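Local coordinates for CYCLIN domain-containing protein (Chaetomium thermophilum, PDB 6Z4X) that serves as the cyclin H-type subunit of the CDK-activating kinase (CAK) complex, where it probably regulates the cyclin-dependent kinase partner, at the interface of chains A and B. Coordinates in Å, arbitrary orientation; residue numbers count along the deposited sequence, not the author numbering. Chains: chain A, CYCLIN domain-containing protein; chain B, RING-type domain-containing protein.

The interface of chains A and B. Residues chain A 13, 18, 233-235, 238, 317-318, 321; chain B 60-62, 65.
Near its C-terminus the RING-type protein, the MAT1-type subunit of the CAK complex, settles between the N-terminal helices of the cyclin and helices 236-261 and 313-330 of its body. B:Phe61, B:Glu65 and A:Tyr18 bury the most surface in this patch. B:Phe61 points its ring at helix 313-330, its CG beside the backbone N (chi1 -48°). A:Lys317 crosses it obliquely; the chain bends at chi2, and CG lies over one ring face, offset toward the rim, 3.4 Å from B:Phe61 CZ in a CH-pi contact. The hydroxyl OG1 of A:Thr321, hydrogen-bonded back to the carbonyl O of A:Lys317 one helical turn earlier, packs against B:Phe61 CD1.

On the opposite side B:Glu65 rises, extended beyond CG, from helix 62-67. A:Arg13 grips B:Glu65 side-on, NE to OE2 at 2.9 Å, a hydrogen-bonded salt bridge, and NH1 to OE1 at 3.1 Å, also a hydrogen bond, but the guanidinium and carboxylate planes are 59° apart, so both oxygens are met from above the carboxylate plane. The phenol OH of A:Tyr18 donates to the anti lone pair of B:Glu65 OE2 at 2.7 Å. OE1 also accepts the backbone N-H of B:Phe61, a cap within chain B that ties this turn to the carboxylate. So many donors would probably favour the charged form. An alanine in place of B:Glu65 would probably leave A:Arg13 and A:Tyr18 without their shared acceptor and loosen the turn that presents B:Phe61.

Between these two sites, B:Val60 spreads its methyls: CG1 meets A:Tyr18 CE1 tip to tip, while CG2 sits over one face of the A:Arg13 guanidinium, toward its rim. B:Ile62 lays CD1 against the backbone of A:His233 and A:Phe234. The B:Val60 carbonyl O accepts a hydrogen bond from NE2 of A:Gln238, and OE1 of A:Gln238 in turn accepts the backbone N-H of A:Thr235, N to OE1 3.0 Å.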
ATOM      1  N   ARG A  13       1.641  -1.342  15.352  1.00 67.01           N
ATOM      2  CA  ARG A  13       0.715  -0.406  15.981  1.00 62.81           C
ATOM      3  C   ARG A  13       0.683   0.936  15.265  1.00 63.15           C
ATOM      4  O   ARG A  13      -0.254   1.714  15.476  1.00 57.04           O
ATOM      5  CB  ARG A  13       1.071  -0.204  17.455  1.00 59.67           C
ATOM      6  CG  ARG A  13       0.765  -1.403  18.332  1.00 60.49           C
ATOM      7  CD  ARG A  13       0.881  -1.048  19.803  1.00 64.85           C
ATOM      8  NE  ARG A  13       0.904  -2.236  20.649  1.00 67.15           N
ATOM      9  CZ  ARG A  13       1.994  -2.703  21.247  1.00 66.90           C
ATOM     10  NH1 ARG A  13       1.924  -3.793  21.999  1.00 63.72           N
ATOM     11  NH2 ARG A  13       3.155  -2.083  21.086  1.00 64.86           N
ATOM     12  N   TYR A  18      -4.385  -0.980  12.628  1.00 57.94           N
ATOM     13  CA  TYR A  18      -4.477  -1.019  14.084  1.00 50.13           C
ATOM     14  C   TYR A  18      -5.201   0.204  14.634  1.00 53.70           C
ATOM     15  O   TYR A  18      -6.056   0.077  15.519  1.00 66.98           O
ATOM     16  CB  TYR A  18      -3.077  -1.137  14.687  1.00 62.67           C
ATOM     17  CG  TYR A  18      -3.038  -1.050  16.196  1.00 62.41           C
ATOM     18  CD1 TYR A  18      -3.233  -2.177  16.982  1.00 62.51           C
ATOM     19  CD2 TYR A  18      -2.793   0.159  16.833  1.00 62.61           C
ATOM     20  CE1 TYR A  18      -3.193  -2.102  18.361  1.00 57.86           C
ATOM     21  CE2 TYR A  18      -2.752   0.246  18.209  1.00 68.63           C
ATOM     22  CZ  TYR A  18      -2.952  -0.888  18.969  1.00 64.55           C
ATOM     23  OH  TYR A  18      -2.911  -0.808  20.342  1.00 59.38           O
ATOM     24  N   HIS A 233      -9.946  -8.160  15.926  1.00 48.96           N
ATOM     25  CA  HIS A 233      -9.463  -8.378  17.281  1.00 62.08           C
ATOM     26  C   HIS A 233      -8.077  -8.997  17.360  1.00 65.34           C
ATOM     27  O   HIS A 233      -7.542  -9.123  18.468  1.00 72.37           O
ATOM     28  CB  HIS A 233     -10.440  -9.270  18.064  1.00 66.62           C
ATOM     29  CG  HIS A 233     -11.869  -8.842  17.953  1.00 59.25           C
ATOM     30  ND1 HIS A 233     -12.301  -7.588  18.328  1.00 61.94           N
ATOM     31  CD2 HIS A 233     -12.967  -9.503  17.516  1.00 58.73           C
ATOM     32  CE1 HIS A 233     -13.602  -7.493  18.121  1.00 63.82           C
ATOM     33  NE2 HIS A 233     -14.031  -8.641  17.629  1.00 64.48           N
ATOM     34  N   PHE A 234      -7.478  -9.384  16.237  1.00 53.34           N
ATOM     35  CA  PHE A 234      -6.198 -10.073  16.259  1.00 55.65           C
ATOM     36  C   PHE A 234      -5.301  -9.526  15.161  1.00 65.52           C
ATOM     37  O   PHE A 234      -5.766  -8.966  14.165  1.00 66.99           O
ATOM     38  CB  PHE A 234      -6.375 -11.589  16.100  1.00 54.21           C
ATOM     39  CG  PHE A 234      -7.291 -12.196  17.121  1.00 63.49           C
ATOM     40  CD1 PHE A 234      -6.827 -12.499  18.389  1.00 68.84           C
ATOM     41  CD2 PHE A 234      -8.618 -12.454  16.818  1.00 51.52           C
ATOM     42  CE1 PHE A 234      -7.665 -13.055  19.335  1.00 68.33           C
ATOM     43  CE2 PHE A 234      -9.462 -13.010  17.761  1.00 56.08           C
ATOM     44  CZ  PHE A 234      -8.984 -13.310  19.021  1.00 65.76           C
ATOM     45  N   THR A 235      -4.002  -9.693  15.364  1.00 56.60           N
ATOM     46  CA  THR A 235      -2.891  -9.298  14.517  1.00 40.33           C
ATOM     47  C   THR A 235      -2.629 -10.360  13.455  1.00 48.48           C
ATOM     48  O   THR A 235      -2.823 -11.555  13.704  1.00 51.77           O
ATOM     49  CB  THR A 235      -1.632  -9.100  15.356  1.00 49.92           C
ATOM     50  OG1 THR A 235      -1.901  -8.156  16.399  1.00 58.77           O
ATOM     51  CG2 THR A 235      -0.489  -8.584  14.495  1.00 65.19           C
ATOM     52  N   GLN A 238      -0.926 -13.109  14.863  1.00 43.52           N
ATOM     53  CA  GLN A 238      -1.784 -13.891  15.747  1.00 56.34           C
ATOM     54  C   GLN A 238      -2.740 -14.771  14.951  1.00 71.88           C
ATOM     55  O   GLN A 238      -2.948 -15.941  15.292  1.00 66.87           O
ATOM     56  CB  GLN A 238      -2.559 -12.959  16.675  1.00 52.23           C
ATOM     57  CG  GLN A 238      -1.678 -12.092  17.554  1.00 48.51           C
ATOM     58  CD  GLN A 238      -2.454 -10.996  18.254  1.00 63.32           C
ATOM     59  OE1 GLN A 238      -3.669 -10.875  18.091  1.00 64.79           O
ATOM     60  NE2 GLN A 238      -1.752 -10.184  19.035  1.00 62.04           N
ATOM     61  N   LYS A 317       0.156 -14.581  27.807  1.00 94.05           N
ATOM     62  CA  LYS A 317      -0.840 -13.719  27.177  1.00 97.34           C
ATOM     63  C   LYS A 317      -0.926 -13.985  25.677  1.00 93.90           C
ATOM     64  O   LYS A 317      -2.025 -14.011  25.103  1.00 96.08           O
ATOM     65  CB  LYS A 317      -0.510 -12.251  27.451  1.00 90.91           C
ATOM     66  CG  LYS A 317      -1.652 -11.285  27.167  1.00 92.58           C
ATOM     67  CD  LYS A 317      -2.836 -11.540  28.093  1.00 83.60           C
ATOM     68  CE  LYS A 317      -3.930 -10.500  27.897  1.00 86.80           C
ATOM     69  NZ  LYS A 317      -4.585 -10.610  26.562  1.00 99.02           N
ATOM     70  N   VAL A 318       0.221 -14.205  25.029  1.00 85.82           N
ATOM     71  CA  VAL A 318       0.222 -14.527  23.607  1.00 84.02           C
ATOM     72  C   VAL A 318      -0.486 -15.852  23.361  1.00 86.87           C
ATOM     73  O   VAL A 318      -1.269 -15.987  22.413  1.00 80.21           O
ATOM     74  CB  VAL A 318       1.663 -14.548  23.063  1.00 77.05           C
ATOM     75  CG1 VAL A 318       1.716 -15.286  21.736  1.00 75.29           C
ATOM     76  CG2 VAL A 318       2.192 -13.130  22.908  1.00 76.83           C
ATOM     77  N   THR A 321      -4.280 -15.274  23.684  1.00 75.88           N
ATOM     78  CA  THR A 321      -4.827 -14.612  22.505  1.00 73.37           C
ATOM     79  C   THR A 321      -4.882 -15.570  21.322  1.00 71.79           C
ATOM     80  O   THR A 321      -5.866 -15.588  20.569  1.00 76.13           O
ATOM     81  CB  THR A 321      -3.997 -13.377  22.156  1.00 81.94           C
ATOM     82  OG1 THR A 321      -4.016 -12.458  23.255  1.00 76.74           O
ATOM     83  CG2 THR A 321      -4.562 -12.689  20.923  1.00 72.52           C
TER
ATOM     84  N   VAL B  60       0.750  -7.755  20.358  1.00 50.32           N
ATOM     85  CA  VAL B  60      -0.211  -6.661  20.269  1.00 58.65           C
ATOM     86  C   VAL B  60      -1.577  -7.230  20.641  1.00 75.72           C
ATOM     87  O   VAL B  60      -2.228  -7.899  19.836  1.00 85.47           O
ATOM     88  CB  VAL B  60      -0.220  -6.021  18.880  1.00 47.56           C
ATOM     89  CG1 VAL B  60      -1.385  -5.048  18.753  1.00 51.82           C
ATOM     90  CG2 VAL B  60       1.098  -5.313  18.617  1.00 47.47           C
ATOM     91  N   PHE B  61      -2.012  -6.959  21.869  1.00 69.39           N
ATOM     92  CA  PHE B  61      -3.282  -7.466  22.386  1.00 77.81           C
ATOM     93  C   PHE B  61      -4.357  -6.422  22.111  1.00 71.80           C
ATOM     94  O   PHE B  61      -4.505  -5.451  22.857  1.00 71.21           O
ATOM     95  CB  PHE B  61      -3.152  -7.786  23.870  1.00 70.05           C
ATOM     96  CG  PHE B  61      -1.928  -8.591  24.197  1.00 65.53           C
ATOM     97  CD1 PHE B  61      -1.743  -9.847  23.643  1.00 62.08           C
ATOM     98  CD2 PHE B  61      -0.947  -8.079  25.028  1.00 65.09           C
ATOM     99  CE1 PHE B  61      -0.612 -10.588  23.931  1.00 74.93           C
ATOM    100  CE2 PHE B  61       0.188  -8.815  25.320  1.00 79.70           C
ATOM    101  CZ  PHE B  61       0.355 -10.071  24.770  1.00 81.46           C
ATOM    102  N   ILE B  62      -5.119  -6.632  21.035  1.00 61.59           N
ATOM    103  CA  ILE B  62      -6.021  -5.596  20.540  1.00 59.21           C
ATOM    104  C   ILE B  62      -7.078  -5.255  21.583  1.00 72.43           C
ATOM    105  O   ILE B  62      -7.321  -4.080  21.884  1.00 60.30           O
ATOM    106  CB  ILE B  62      -6.665  -6.037  19.213  1.00 60.16           C
ATOM    107  CG1 ILE B  62      -5.619  -6.063  18.096  1.00 68.09           C
ATOM    108  CG2 ILE B  62      -7.818  -5.114  18.849  1.00 73.55           C
ATOM    109  CD1 ILE B  62      -6.157  -6.520  16.754  1.00 66.32           C
ATOM    110  N   GLU B  65      -5.548  -3.424  24.838  1.00 64.59           N
ATOM    111  CA  GLU B  65      -4.943  -2.137  24.507  1.00 60.12           C
ATOM    112  C   GLU B  65      -5.993  -1.129  24.058  1.00 66.36           C
ATOM    113  O   GLU B  65      -5.880   0.066  24.355  1.00 46.82           O
ATOM    114  CB  GLU B  65      -3.874  -2.325  23.431  1.00 46.24           C
ATOM    115  CG  GLU B  65      -2.664  -3.126  23.897  1.00 56.97           C
ATOM    116  CD  GLU B  65      -1.724  -3.491  22.762  1.00 53.74           C
ATOM    117  OE1 GLU B  65      -0.981  -4.486  22.904  1.00 47.62           O
ATOM    118  OE2 GLU B  65      -1.732  -2.791  21.728  1.00 68.66           O
TER